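Local atomic coordinates of putative glycerophosphodiester phosphodiesterase (Galdieria sulphuraria, PDB entry 2O55), a protein that belongs to the glycerophosphodiester phosphodiesterase family and is built on a TIM-barrel fold. Residues P7-V15 / C32-D43. Sequence-based numbering, arbitrary orientation.
With SO4 (sulfate ion), chain B.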
ATOM      1  N   PRO A   7       8.202  -3.305  15.397  1.00 17.39           N
ATOM      2  CA  PRO A   7       7.509  -2.740  14.230  1.00 17.03           C
ATOM      3  C   PRO A   7       6.179  -3.434  14.020  1.00 16.51           C
ATOM      4  O   PRO A   7       6.015  -4.575  14.440  1.00 16.83           O
ATOM      5  CB  PRO A   7       8.456  -3.048  13.058  1.00 16.91           C
ATOM      6  CG  PRO A   7       9.719  -3.667  13.680  1.00 17.03           C
ATOM      7  CD  PRO A   7       9.268  -4.236  14.995  1.00 17.47           C
ATOM      8  N   LYS A   8       5.231  -2.759  13.391  1.00 15.98           N
ATOM      9  CA  LYS A   8       3.945  -3.385  13.095  1.00 15.90           C
ATOM     10  C   LYS A   8       3.928  -3.963  11.675  1.00 15.35           C
ATOM     11  O   LYS A   8       4.631  -3.452  10.797  1.00 15.45           O
ATOM     12  CB  LYS A   8       2.820  -2.372  13.286  1.00 16.24           C
ATOM     13  CG  LYS A   8       2.641  -1.933  14.719  1.00 17.40           C
ATOM     14  CD  LYS A   8       1.784  -0.715  14.810  1.00 20.30           C
ATOM     15  CE  LYS A   8       1.626  -0.339  16.256  1.00 23.57           C
ATOM     16  NZ  LYS A   8       2.115   1.072  16.420  1.00 26.81           N
ATOM     17  N   ILE A   9       3.140  -5.015  11.452  1.00 14.74           N
ATOM     18  CA  ILE A   9       3.093  -5.676  10.140  1.00 14.35           C
ATOM     19  C   ILE A   9       2.163  -4.947   9.178  1.00 14.37           C
ATOM     20  O   ILE A   9       1.030  -4.628   9.529  1.00 14.34           O
ATOM     21  CB  ILE A   9       2.575  -7.142  10.206  1.00 14.09           C
ATOM     22  CG1 ILE A   9       3.032  -7.876  11.468  1.00 15.23           C
ATOM     23  CG2 ILE A   9       2.951  -7.907   8.964  1.00 13.13           C
ATOM     24  CD1 ILE A   9       4.494  -7.936  11.633  1.00 16.51           C
ATOM     25  N   VAL A  10       2.632  -4.702   7.956  1.00 14.40           N
ATOM     26  CA  VAL A  10       1.734  -4.315   6.870  1.00 14.57           C
ATOM     27  C   VAL A  10       1.631  -5.473   5.882  1.00 15.13           C
ATOM     28  O   VAL A  10       2.646  -5.892   5.313  1.00 15.91           O
ATOM     29  CB  VAL A  10       2.219  -3.075   6.124  1.00 14.17           C
ATOM     30  CG1 VAL A  10       1.210  -2.716   5.079  1.00 14.13           C
ATOM     31  CG2 VAL A  10       2.386  -1.929   7.072  1.00 13.57           C
ATOM     32  N   GLY A  11       0.424  -5.996   5.680  1.00 15.41           N
ATOM     33  CA  GLY A  11       0.212  -7.101   4.738  1.00 15.78           C
ATOM     34  C   GLY A  11       0.293  -6.651   3.286  1.00 16.22           C
ATOM     35  O   GLY A  11      -0.638  -6.012   2.778  1.00 16.50           O
ATOM     36  N   HIS A  12       1.404  -6.984   2.622  1.00 16.24           N
ATOM     37  CA  HIS A  12       1.645  -6.567   1.250  1.00 16.29           C
ATOM     38  C   HIS A  12       0.644  -7.219   0.298  1.00 15.90           C
ATOM     39  O   HIS A  12       0.628  -8.435   0.137  1.00 15.89           O
ATOM     40  CB  HIS A  12       3.088  -6.862   0.814  1.00 16.43           C
ATOM     41  CG  HIS A  12       3.541  -6.041  -0.364  1.00 18.96           C
ATOM     42  ND1 HIS A  12       4.819  -6.113  -0.882  1.00 20.67           N
ATOM     43  CD2 HIS A  12       2.889  -5.114  -1.112  1.00 19.67           C
ATOM     44  CE1 HIS A  12       4.930  -5.282  -1.904  1.00 19.38           C
ATOM     45  NE2 HIS A  12       3.773  -4.664  -2.064  1.00 20.20           N
ATOM     46  N   ARG A  13      -0.195  -6.385  -0.315  1.00 15.48           N
ATOM     47  CA  ARG A  13      -1.292  -6.820  -1.179  1.00 15.06           C
ATOM     48  C   ARG A  13      -2.202  -7.840  -0.499  1.00 15.06           C
ATOM     49  O   ARG A  13      -2.825  -8.672  -1.156  1.00 15.21           O
ATOM     50  CB  ARG A  13      -0.748  -7.326  -2.518  1.00 14.92           C
ATOM     51  CG  ARG A  13       0.054  -6.281  -3.255  1.00 13.57           C
ATOM     52  CD  ARG A  13       0.481  -6.798  -4.585  1.00 12.22           C
ATOM     53  NE  ARG A  13       1.708  -6.145  -5.023  1.00 12.79           N
ATOM     54  CZ  ARG A  13       2.507  -6.609  -5.981  1.00 11.84           C
ATOM     55  NH1 ARG A  13       2.200  -7.738  -6.586  1.00 12.63           N
ATOM     56  NH2 ARG A  13       3.614  -5.952  -6.326  1.00 10.73           N
ATOM     57  N   GLY A  14      -2.276  -7.745   0.826  1.00 15.34           N
ATOM     58  CA  GLY A  14      -2.998  -8.696   1.664  1.00 15.64           C
ATOM     59  C   GLY A  14      -2.057  -9.683   2.343  1.00 16.16           C
ATOM     60  O   GLY A  14      -1.097  -9.298   3.016  1.00 16.05           O
ATOM     61  N   VAL A  15      -2.336 -10.969   2.174  1.00 16.55           N
ATOM     62  CA  VAL A  15      -1.528 -12.009   2.785  1.00 16.82           C
ATOM     63  C   VAL A  15      -0.225 -12.140   2.028  1.00 17.55           C
ATOM     64  O   VAL A  15       0.540 -13.078   2.237  1.00 17.88           O
ATOM     65  CB  VAL A  15      -2.234 -13.365   2.750  1.00 16.54           C
ATOM     66  CG1 VAL A  15      -3.548 -13.292   3.489  1.00 15.85           C
ATOM     67  CG2 VAL A  15      -2.424 -13.825   1.304  1.00 16.84           C
ATOM     68  N   CYS A  32      -6.324 -11.438   6.438  1.00 27.06           N
ATOM     69  CA  CYS A  32      -5.410 -10.620   7.230  1.00 27.43           C
ATOM     70  C   CYS A  32      -6.041 -10.125   8.529  1.00 27.20           C
ATOM     71  O   CYS A  32      -5.360  -9.998   9.561  1.00 27.44           O
ATOM     72  CB  CYS A  32      -4.919  -9.435   6.416  1.00 27.59           C
ATOM     73  SG  CYS A  32      -3.648  -9.836   5.233  1.00 29.61           S
HETATM   74  N   MSE A  33      -7.337  -9.835   8.477  1.00 26.57           N
HETATM   75  CA  MSE A  33      -8.048  -9.392   9.667  1.00 26.40           C
HETATM   76  C   MSE A  33      -8.170 -10.569  10.615  1.00 25.32           C
HETATM   77  O   MSE A  33      -7.648 -10.527  11.717  1.00 25.24           O
HETATM   78  CB  MSE A  33      -9.402  -8.788   9.304  1.00 26.05           C
HETATM   79  CG  MSE A  33      -9.275  -7.689   8.267  1.00 26.84           C
HETATM   80 SE   MSE A  33     -10.957  -7.237   7.420  1.00 28.70          SE
HETATM   81  CE  MSE A  33     -11.517  -5.871   8.734  1.00 31.95           C
ATOM     82  N   GLU A  34      -8.823 -11.633  10.160  1.00 24.27           N
ATOM     83  CA  GLU A  34      -8.869 -12.890  10.886  1.00 23.10           C
ATOM     84  C   GLU A  34      -7.579 -13.237  11.648  1.00 22.54           C
ATOM     85  O   GLU A  34      -7.627 -13.568  12.825  1.00 22.69           O
ATOM     86  CB  GLU A  34      -9.197 -14.013   9.920  1.00 23.03           C
ATOM     87  CG  GLU A  34     -10.646 -14.109   9.544  1.00 22.72           C
ATOM     88  CD  GLU A  34     -10.932 -15.383   8.787  1.00 23.01           C
ATOM     89  OE1 GLU A  34      -9.983 -16.135   8.467  1.00 22.62           O
ATOM     90  OE2 GLU A  34     -12.111 -15.642   8.507  1.00 24.24           O
ATOM     91  N   ARG A  35      -6.430 -13.170  10.980  1.00 21.85           N
ATOM     92  CA  ARG A  35      -5.137 -13.486  11.615  1.00 20.74           C
ATOM     93  C   ARG A  35      -4.645 -12.329  12.492  1.00 19.94           C
ATOM     94  O   ARG A  35      -3.505 -12.324  12.956  1.00 19.42           O
ATOM     95  CB  ARG A  35      -4.100 -13.820  10.543  1.00 20.79           C
ATOM     96  CG  ARG A  35      -4.524 -14.952   9.626  1.00 20.53           C
ATOM     97  CD  ARG A  35      -3.996 -16.262  10.132  1.00 20.35           C
ATOM     98  NE  ARG A  35      -4.495 -17.412   9.387  1.00 18.85           N
ATOM     99  CZ  ARG A  35      -3.712 -18.320   8.819  1.00 18.44           C
ATOM    100  NH1 ARG A  35      -2.393 -18.210   8.902  1.00 18.39           N
ATOM    101  NH2 ARG A  35      -4.250 -19.343   8.178  1.00 18.54           N
ATOM    102  N   ASN A  36      -5.533 -11.354  12.691  1.00 19.04           N
ATOM    103  CA  ASN A  36      -5.300 -10.153  13.503  1.00 18.43           C
ATOM    104  C   ASN A  36      -4.041  -9.316  13.101  1.00 17.97           C
ATOM    105  O   ASN A  36      -3.280  -8.869  13.971  1.00 18.34           O
ATOM    106  CB  ASN A  36      -5.381 -10.476  15.029  1.00 18.39           C
ATOM    107  CG  ASN A  36      -6.810 -10.991  15.500  1.00 17.47           C
ATOM    108  OD1 ASN A  36      -7.807 -10.288  15.371  1.00 17.08           O
ATOM    109  ND2 ASN A  36      -6.864 -12.197  16.092  1.00 14.20           N
ATOM    110  N   ILE A  37      -3.838  -9.094  11.792  1.00 17.00           N
ATOM    111  CA  ILE A  37      -2.699  -8.255  11.320  1.00 16.41           C
ATOM    112  C   ILE A  37      -3.074  -6.781  11.000  1.00 15.27           C
ATOM    113  O   ILE A  37      -3.893  -6.514  10.139  1.00 14.79           O
ATOM    114  CB  ILE A  37      -1.805  -8.921  10.177  1.00 16.73           C
ATOM    115  CG1 ILE A  37      -2.356  -8.650   8.798  1.00 17.53           C
ATOM    116  CG2 ILE A  37      -1.554 -10.446  10.367  1.00 16.41           C
ATOM    117  CD1 ILE A  37      -1.271  -8.284   7.857  1.00 19.38           C
ATOM    118  N   PRO A  38      -2.431  -5.824  11.682  1.00 14.57           N
ATOM    119  CA  PRO A  38      -3.058  -4.519  11.887  1.00 14.41           C
ATOM    120  C   PRO A  38      -3.228  -3.651  10.655  1.00 14.52           C
ATOM    121  O   PRO A  38      -4.106  -2.792  10.658  1.00 14.65           O
ATOM    122  CB  PRO A  38      -2.125  -3.835  12.897  1.00 14.13           C
ATOM    123  CG  PRO A  38      -0.836  -4.471  12.705  1.00 13.96           C
ATOM    124  CD  PRO A  38      -1.080  -5.885  12.265  1.00 14.26           C
ATOM    125  N   TYR A  39      -2.399  -3.865   9.635  1.00 14.87           N
ATOM    126  CA  TYR A  39      -2.374  -3.043   8.414  1.00 15.23           C
ATOM    127  C   TYR A  39      -2.323  -3.896   7.171  1.00 15.28           C
ATOM    128  O   TYR A  39      -1.734  -4.981   7.207  1.00 15.65           O
ATOM    129  CB  TYR A  39      -1.105  -2.203   8.363  1.00 15.78           C
ATOM    130  CG  TYR A  39      -1.078  -1.050   9.315  1.00 16.02           C
ATOM    131  CD1 TYR A  39      -0.419  -1.141  10.530  1.00 16.30           C
ATOM    132  CD2 TYR A  39      -1.689   0.137   8.990  1.00 16.01           C
ATOM    133  CE1 TYR A  39      -0.387  -0.073  11.407  1.00 17.54           C
ATOM    134  CE2 TYR A  39      -1.677   1.199   9.858  1.00 17.69           C
ATOM    135  CZ  TYR A  39      -1.024   1.095  11.062  1.00 17.54           C
ATOM    136  OH  TYR A  39      -1.023   2.179  11.905  1.00 18.30           O
ATOM    137  N   ILE A  40      -2.902  -3.415   6.068  1.00 14.77           N
ATOM    138  CA  ILE A  40      -2.551  -3.967   4.762  1.00 14.82           C
ATOM    139  C   ILE A  40      -2.212  -2.860   3.770  1.00 15.25           C
ATOM    140  O   ILE A  40      -2.657  -1.709   3.907  1.00 15.01           O
ATOM    141  CB  ILE A  40      -3.626  -4.902   4.159  1.00 15.02           C
ATOM    142  CG1 ILE A  40      -4.929  -4.149   3.889  1.00 15.62           C
ATOM    143  CG2 ILE A  40      -3.848  -6.165   5.013  1.00 15.08           C
ATOM    144  CD1 ILE A  40      -5.010  -3.555   2.468  1.00 18.37           C
ATOM    145  N   GLU A  41      -1.409  -3.218   2.772  1.00 15.40           N
ATOM    146  CA  GLU A  41      -1.100  -2.330   1.676  1.00 15.51           C
ATOM    147  C   GLU A  41      -1.906  -2.835   0.507  1.00 15.64           C
ATOM    148  O   GLU A  41      -2.029  -4.032   0.332  1.00 15.92           O
ATOM    149  CB  GLU A  41       0.396  -2.364   1.359  1.00 15.28           C
ATOM    150  CG  GLU A  41       0.848  -1.361   0.303  1.00 16.48           C
ATOM    151  CD  GLU A  41       0.569  -1.815  -1.160  1.00 19.60           C
ATOM    152  OE1 GLU A  41       0.328  -0.928  -2.006  1.00 20.48           O
ATOM    153  OE2 GLU A  41       0.584  -3.039  -1.485  1.00 20.68           O
ATOM    154  N   THR A  42      -2.470  -1.929  -0.290  1.00 16.21           N
ATOM    155  CA  THR A  42      -3.114  -2.301  -1.558  1.00 15.82           C
ATOM    156  C   THR A  42      -2.914  -1.244  -2.649  1.00 16.09           C
ATOM    157  O   THR A  42      -2.550  -0.094  -2.371  1.00 15.78           O
ATOM    158  CB  THR A  42      -4.607  -2.655  -1.385  1.00 15.56           C
ATOM    159  OG1 THR A  42      -5.064  -3.353  -2.540  1.00 15.24           O
ATOM    160  CG2 THR A  42      -5.431  -1.430  -1.216  1.00 15.32           C
ATOM    161  N   ASP A  43      -3.170  -1.654  -3.887  1.00 16.42           N
ATOM    162  CA  ASP A  43      -2.807  -0.881  -5.062  1.00 16.78           C
ATOM    163  C   ASP A  43      -4.032  -0.310  -5.775  1.00 16.50           C
ATOM    164  O   ASP A  43      -4.810  -1.061  -6.355  1.00 16.91           O
ATOM    165  CB  ASP A  43      -2.027  -1.793  -6.017  1.00 17.47           C
ATOM    166  CG  ASP A  43      -0.822  -2.484  -5.339  1.00 18.86           C
ATOM    167  OD1 ASP A  43       0.123  -1.772  -4.907  1.00 19.97           O
ATOM    168  OD2 ASP A  43      -0.820  -3.742  -5.261  1.00 19.96           O
TER
HETATM  169  S   SO4 B   1       6.197  -3.648  -5.640  0.75 32.29           S
HETATM  170  O1  SO4 B   1       7.459  -3.277  -5.027  0.75 30.10           O
HETATM  171  O2  SO4 B   1       6.523  -4.489  -6.773  0.75 31.89           O
HETATM  172  O3  SO4 B   1       5.442  -4.469  -4.718  0.75 32.67           O
HETATM  173  O4  SO4 B   1       5.376  -2.491  -6.012  0.75 29.78           O
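Glu41 meets the His12 ring at its edge: OE2 lies in the ring plane near CD2, while the carboxylate is turned 78° from the ring. With CG anti to the backbone N (chi1 -174°) and a bend at chi2, the Glu41 chain runs beside His12 and points the same way. Farther round the same edge, O3 of a sulfate ion sits near His12 CE1, and ND1 is hydrogen-bonded to Asn244 OD1. The Arg13 guanidinium also takes the sulfate at its edge, NH2 donating a bent hydrogen bond of 2.9 Å to O3. Asp43 OD2 instead lies well out of that plane, 3.5 Å from Arg13 NE, a salt bridge of charge alone, and Asn24 hydrogen-bonds the same oxygen. Trp218 and His56 also bind the sulfate, probably from the crystallisation liquor, consistent with an anion-holding site at the strands' C-terminal ends. At the other end, the Tyr39 ring has Ile9 O at its edge, with Lys8 CD 4.1 Å from Tyr39 CE1.

Between these ends the backbones pair in parallel. Gly11 N donates almost straight to Tyr39 O (2.8 Å), and Glu41 N reaches Gly11 O at 2.9 Å. A type II turn brings Gly14 N to the opposite face of that carbonyl. From the end of helix 26-34, Cys32 SG lies by the Gly14 carbonyl; from the connection into strand 39-46, Ile37 CD1 lies against Gly11.

The whole illustrates a TIM-barrel beta-alpha-beta unit: helix 26-34 links strands 8-12 and 39-46, flanked in the sheet by strands 240-243 and 110-115, while helix 246-253 packs against Ile9 and Val15.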